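Local structure of glutaconate coenzyme a-transferase (Acidaminococcus fermentans, 1POI) at residues 67-72 / 95-100; 207-212 / 232-237. The protein transfers coenzyme A from acetyl-CoA to (R)-2-hydroxyglutarate and related acids such as glutaconate, a step in glutamate degradation by the hydroxyglutarate pathway. One frame throughout, in Å; residues are numbered along the deposited sequence.

Contact 1: 67-72 / 95-100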
loop_
_atom_site.group_PDB
_atom_site.type_symbol
_atom_site.label_atom_id
_atom_site.label_comp_id
_atom_site.label_asym_id
_atom_site.label_seq_id
_atom_site.Cartn_x
_atom_site.Cartn_y
_atom_site.Cartn_z
ATOM N N LYS A 67 -37.526 -15.284 -20.630
ATOM C CA LYS A 67 -38.980 -15.468 -20.520
ATOM C C LYS A 67 -39.639 -14.146 -20.179
ATOM O O LYS A 67 -40.612 -13.741 -20.798
ATOM C CB LYS A 67 -39.254 -16.524 -19.442
ATOM C CG LYS A 67 -40.671 -17.084 -19.398
ATOM C CD LYS A 67 -40.827 -18.212 -18.359
ATOM C CE LYS A 67 -40.801 -17.690 -16.917
ATOM N NZ LYS A 67 -41.216 -18.729 -15.891
ATOM N N ALA A 68 -39.073 -13.460 -19.197
ATOM C CA ALA A 68 -39.558 -12.156 -18.766
ATOM C C ALA A 68 -38.314 -11.377 -18.360
ATOM O O ALA A 68 -37.387 -11.938 -17.746
ATOM C CB ALA A 68 -40.491 -12.306 -17.588
ATOM N N TYR A 69 -38.293 -10.096 -18.696
ATOM C CA TYR A 69 -37.153 -9.238 -18.410
ATOM C C TYR A 69 -37.653 -7.987 -17.696
ATOM O O TYR A 69 -38.587 -7.326 -18.184
ATOM C CB TYR A 69 -36.500 -8.885 -19.747
ATOM C CG TYR A 69 -35.346 -7.926 -19.700
ATOM C CD1 TYR A 69 -34.155 -8.244 -19.027
ATOM C CD2 TYR A 69 -35.429 -6.700 -20.363
ATOM C CE1 TYR A 69 -33.076 -7.354 -19.025
ATOM C CE2 TYR A 69 -34.370 -5.816 -20.368
ATOM C CZ TYR A 69 -33.198 -6.139 -19.704
ATOM O OH TYR A 69 -32.158 -5.242 -19.747
ATOM N N ILE A 70 -37.087 -7.710 -16.514
ATOM C CA ILE A 70 -37.485 -6.548 -15.708
ATOM C C ILE A 70 -36.478 -5.458 -16.084
ATOM O O ILE A 70 -35.289 -5.546 -15.773
ATOM C CB ILE A 70 -37.491 -6.866 -14.148
ATOM C CG1 ILE A 70 -38.155 -8.229 -13.847
ATOM C CG2 ILE A 70 -38.259 -5.780 -13.385
ATOM C CD1 ILE A 70 -39.556 -8.410 -14.403
ATOM N N ASN A 71 -36.984 -4.388 -16.664
ATOM C CA ASN A 71 -36.127 -3.356 -17.208
ATOM C C ASN A 71 -36.156 -1.917 -16.700
ATOM O O ASN A 71 -37.229 -1.340 -16.409
ATOM C CB ASN A 71 -36.375 -3.335 -18.720
ATOM C CG ASN A 71 -35.378 -2.504 -19.459
ATOM O OD1 ASN A 71 -34.230 -2.925 -19.642
ATOM N ND2 ASN A 71 -35.792 -1.307 -19.874
ATOM N N CYS A 72 -34.958 -1.321 -16.700
ATOM C CA CYS A 72 -34.766 0.082 -16.310
ATOM C C CYS A 72 -33.925 0.821 -17.357
ATOM O O CYS A 72 -34.241 1.962 -17.695
ATOM C CB CYS A 72 -34.150 0.225 -14.914
ATOM S SG CYS A 72 -32.481 -0.430 -14.684
ATOM N N LEU A 95 -40.684 -10.503 -26.693
ATOM C CA LEU A 95 -40.075 -10.490 -25.358
ATOM C C LEU A 95 -41.064 -9.956 -24.325
ATOM O O LEU A 95 -41.716 -8.927 -24.571
ATOM C CB LEU A 95 -38.830 -9.593 -25.373
ATOM C CG LEU A 95 -38.156 -9.190 -24.057
ATOM C CD1 LEU A 95 -37.349 -10.380 -23.514
ATOM C CD2 LEU A 95 -37.266 -7.950 -24.279
ATOM N N THR A 96 -41.215 -10.686 -23.213
ATOM C CA THR A 96 -42.109 -10.294 -22.106
ATOM C C THR A 96 -41.269 -9.319 -21.280
ATOM O O THR A 96 -40.249 -9.716 -20.699
ATOM C CB THR A 96 -42.471 -11.499 -21.151
ATOM O OG1 THR A 96 -42.812 -12.676 -21.896
ATOM C CG2 THR A 96 -43.645 -11.132 -20.272
ATOM N N MET A 97 -41.726 -8.087 -21.128
ATOM C CA MET A 97 -40.911 -7.118 -20.394
ATOM C C MET A 97 -41.617 -6.061 -19.557
ATOM O O MET A 97 -42.589 -5.442 -20.000
ATOM C CB MET A 97 -39.994 -6.396 -21.391
ATOM C CG MET A 97 -39.098 -5.332 -20.783
ATOM S SD MET A 97 -38.218 -4.438 -22.022
ATOM C CE MET A 97 -39.258 -3.042 -22.130
ATOM N N GLU A 98 -41.064 -5.801 -18.377
ATOM C CA GLU A 98 -41.608 -4.782 -17.480
ATOM C C GLU A 98 -40.589 -3.641 -17.353
ATOM O O GLU A 98 -39.385 -3.855 -17.467
ATOM C CB GLU A 98 -41.894 -5.377 -16.092
ATOM C CG GLU A 98 -42.720 -4.486 -15.186
ATOM C CD GLU A 98 -43.990 -3.946 -15.851
ATOM O OE1 GLU A 98 -43.906 -2.931 -16.561
ATOM O OE2 GLU A 98 -45.083 -4.514 -15.660
ATOM N N ASP A 99 -41.084 -2.432 -17.143
ATOM C CA ASP A 99 -40.245 -1.263 -16.968
ATOM C C ASP A 99 -40.432 -0.675 -15.591
ATOM O O ASP A 99 -41.553 -0.343 -15.201
ATOM C CB ASP A 99 -40.655 -0.146 -17.928
ATOM C CG ASP A 99 -39.908 -0.179 -19.225
ATOM O OD1 ASP A 99 -38.666 -0.399 -19.222
ATOM O OD2 ASP A 99 -40.589 0.035 -20.249
ATOM N N TYR A 100 -39.327 -0.517 -14.881
ATOM C CA TYR A 100 -39.302 0.140 -13.574
ATOM C C TYR A 100 -38.198 1.194 -13.751
ATOM O O TYR A 100 -37.355 1.083 -14.650
ATOM C CB TYR A 100 -38.872 -0.814 -12.434
ATOM C CG TYR A 100 -39.928 -1.784 -11.923
ATOM C CD1 TYR A 100 -41.052 -1.334 -11.223
ATOM C CD2 TYR A 100 -39.793 -3.152 -12.126
ATOM C CE1 TYR A 100 -42.012 -2.228 -10.742
ATOM C CE2 TYR A 100 -40.749 -4.045 -11.650
ATOM C CZ TYR A 100 -41.850 -3.579 -10.963
ATOM O OH TYR A 100 -42.785 -4.480 -10.519
#
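On one face of the paired strands Y69 and M97 run side by side in the same direction, each with CG anti to its backbone N. M97 stays extended through its first two torsions (179° and -174°), which carries SD to the ring edge of Y69, in its plane and 5.3 Å from the centroid, a Met-aromatic contact; SD also rests 3.9 Å from N71 CB. L95 CD1 closes over Y69 CB at the start of this face, and F86 and F90 of helix 84-92 cover M97. Through the sheet, I70 pushes CG2 against the ring edge of Y100, 3.3 Å from CD2, and I105 of helix 102-114 packs on both residues. Between the faces the backbones follow a parallel ladder: Y69 N to T96 O, E98 N to Y69 O, N71 N to E98 O, and Y100 N to N71 O at 2.7 Å. At the start of the ladder the hydroxyl OG1 of T96 gives its proton to K67 O, 2.7 Å away and nearly along the C=O axis. At the other end N71 and D99 lie alongside each other, and N71 ND2 reaches D99 OD1 at 3.1 Å. This bond is almost straight (177°) and lies in the amide plane. E98 turns on the opposite face from D99; bent at its second torsion, it takes D99 N on the anti lone pair of OE1, 2.9 Å away. OE1 also accepts G134 N and pairs with K150, while OE2 takes I135 N and a salt bridge from R140. D99 OD2 meets a basic and an aromatic side chain of a neighbouring chain of another protein. With so many donors and cationic partners, both buried carboxylates are likely to remain ionised, that of E98 paired with groups of its own chain, that of D99 with the neighbouring chain.

Contact 2: 207-212 / 232-237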
loop_
_atom_site.group_PDB
_atom_site.type_symbol
_atom_site.label_atom_id
_atom_site.label_comp_id
_atom_site.label_asym_id
_atom_site.label_seq_id
_atom_site.Cartn_x
_atom_site.Cartn_y
_atom_site.Cartn_z
ATOM N N THR A 207 -24.667 -18.338 -5.537
ATOM C CA THR A 207 -23.822 -17.269 -6.082
ATOM C C THR A 207 -22.575 -17.779 -6.778
ATOM O O THR A 207 -21.818 -18.587 -6.213
ATOM C CB THR A 207 -23.378 -16.240 -5.013
ATOM O OG1 THR A 207 -24.516 -15.514 -4.543
ATOM C CG2 THR A 207 -22.403 -15.228 -5.622
ATOM N N ILE A 208 -22.372 -17.323 -8.009
ATOM C CA ILE A 208 -21.178 -17.713 -8.766
ATOM C C ILE A 208 -20.294 -16.477 -8.956
ATOM O O ILE A 208 -20.776 -15.402 -9.400
ATOM C CB ILE A 208 -21.516 -18.332 -10.151
ATOM C CG1 ILE A 208 -22.477 -19.519 -9.975
ATOM C CG2 ILE A 208 -20.221 -18.840 -10.826
ATOM C CD1 ILE A 208 -23.265 -19.859 -11.201
ATOM N N VAL A 209 -19.024 -16.618 -8.587
ATOM C CA VAL A 209 -18.086 -15.516 -8.708
ATOM C C VAL A 209 -16.941 -15.808 -9.700
ATOM O O VAL A 209 -16.155 -16.746 -9.506
ATOM C CB VAL A 209 -17.505 -15.122 -7.295
ATOM C CG1 VAL A 209 -16.698 -16.277 -6.717
ATOM C CG2 VAL A 209 -16.615 -13.878 -7.380
ATOM N N THR A 210 -16.902 -15.088 -10.818
ATOM C CA THR A 210 -15.775 -15.278 -11.750
ATOM C C THR A 210 -14.751 -14.224 -11.304
ATOM O O THR A 210 -15.134 -13.069 -11.019
ATOM C CB THR A 210 -16.140 -15.061 -13.227
ATOM O OG1 THR A 210 -16.877 -13.847 -13.366
ATOM C CG2 THR A 210 -16.956 -16.222 -13.764
ATOM N N CYS A 211 -13.483 -14.616 -11.197
ATOM C CA CYS A 211 -12.453 -13.703 -10.749
ATOM C C CYS A 211 -11.158 -13.722 -11.592
ATOM O O CYS A 211 -10.791 -14.734 -12.173
ATOM C CB CYS A 211 -12.143 -14.038 -9.313
ATOM S SG CYS A 211 -11.326 -15.587 -9.177
ATOM N N GLU A 212 -10.453 -12.597 -11.630
ATOM C CA GLU A 212 -9.214 -12.453 -12.390
ATOM C C GLU A 212 -8.134 -13.293 -11.779
ATOM O O GLU A 212 -7.238 -13.768 -12.461
ATOM C CB GLU A 212 -8.771 -11.001 -12.370
ATOM C CG GLU A 212 -9.748 -10.045 -12.987
ATOM C CD GLU A 212 -9.746 -10.129 -14.493
ATOM O OE1 GLU A 212 -8.785 -10.678 -15.056
ATOM O OE2 GLU A 212 -10.696 -9.630 -15.122
ATOM N N MET A 232 -19.096 -17.543 2.979
ATOM C CA MET A 232 -20.437 -18.111 3.193
ATOM C C MET A 232 -21.452 -17.827 2.088
ATOM O O MET A 232 -22.215 -18.717 1.711
ATOM C CB MET A 232 -21.023 -17.621 4.522
ATOM C CG MET A 232 -20.212 -18.010 5.751
ATOM S SD MET A 232 -19.224 -16.667 6.467
ATOM C CE MET A 232 -20.586 -15.529 6.989
ATOM N N CYS A 233 -21.455 -16.606 1.563
ATOM C CA CYS A 233 -22.410 -16.235 0.515
ATOM C C CYS A 233 -22.037 -16.694 -0.880
ATOM O O CYS A 233 -22.815 -16.521 -1.805
ATOM C CB CYS A 233 -22.568 -14.717 0.466
ATOM S SG CYS A 233 -22.954 -13.932 2.036
ATOM N N VAL A 234 -20.869 -17.300 -1.022
ATOM C CA VAL A 234 -20.356 -17.711 -2.315
ATOM C C VAL A 234 -20.253 -19.227 -2.507
ATOM O O VAL A 234 -19.609 -19.920 -1.708
ATOM C CB VAL A 234 -18.964 -17.053 -2.508
ATOM C CG1 VAL A 234 -18.228 -17.635 -3.699
ATOM C CG2 VAL A 234 -19.125 -15.547 -2.626
ATOM N N ASP A 235 -20.819 -19.731 -3.610
ATOM C CA ASP A 235 -20.802 -21.174 -3.914
ATOM C C ASP A 235 -19.770 -21.662 -4.911
ATOM O O ASP A 235 -19.169 -22.714 -4.700
ATOM C CB ASP A 235 -22.170 -21.611 -4.377
ATOM C CG ASP A 235 -23.181 -21.369 -3.353
ATOM O OD1 ASP A 235 -23.151 -22.140 -2.367
ATOM O OD2 ASP A 235 -23.948 -20.381 -3.501
ATOM N N ALA A 236 -19.636 -20.948 -6.029
ATOM C CA ALA A 236 -18.654 -21.305 -7.075
ATOM C C ALA A 236 -17.655 -20.182 -7.391
ATOM O O ALA A 236 -18.063 -19.057 -7.718
ATOM C CB ALA A 236 -19.373 -21.713 -8.368
ATOM N N VAL A 237 -16.366 -20.489 -7.260
ATOM C CA VAL A 237 -15.275 -19.555 -7.571
ATOM C C VAL A 237 -14.611 -20.066 -8.841
ATOM O O VAL A 237 -14.139 -21.204 -8.880
ATOM C CB VAL A 237 -14.192 -19.485 -6.460
ATOM C CG1 VAL A 237 -13.003 -18.707 -6.964
ATOM C CG2 VAL A 237 -14.720 -18.784 -5.236
#
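The carbonyl of C233, at the end of a 3-10 segment, packs on the start of the neighbouring strand, C233 O 3.3 Å from T207 CB. V234 sends CG1, anti to its backbone N, to within 3.6 Å of V209 CG1. At D235 the chain kinks and is tied to T207 by two bonds: D235 N donates to T207 O, while OD2 uses its anti lone pair to accept T207 N at 3.0 Å. An alanine here would take away the carboxylate that accepts T207 N, and would probably loosen the hold of the 232-237 loop on the start of strand 206-211. A236 N is the second donor to T207 O, at 3.2 Å, so that carbonyl is gripped twice. A236 O then receives V209 N in a nearly linear bond (174°), and A236 CB packs on I208 CG2 beneath helix 6-13. V237 lies alongside V209 on the other face, CG2 to V209 CG1 3.5 Å; the first torsion of V209 (64°) sets that methyl between N and the carbonyl carbon, where V234 also meets it. V237 CG1 reaches on to C211 SG. This is a loop leading into a parallel strand that is outermost, within this chain, in the open alpha/beta sheet of the CoA-transferase fold.

Contact 1 and contact 2 sit at the two margins of one seven-stranded parallel sheet: strand 96-99 is outermost at one end within this chain, strand 236-239 at the other. Their centres are 26 Å apart, on opposite sides of the chain's centre, and their nearest atoms about 17 Å, so they do not touch; strands 46-49, 19-22 and 174-179 fill the gap. Both join successive strands of the sheet, one pair completed before the other begins. Contact 1 faces another protein chain through six residues, contact 2 through two. A bound copper ion lies about 13 Å from the side chain of I208, too far for that residue to coordinate it.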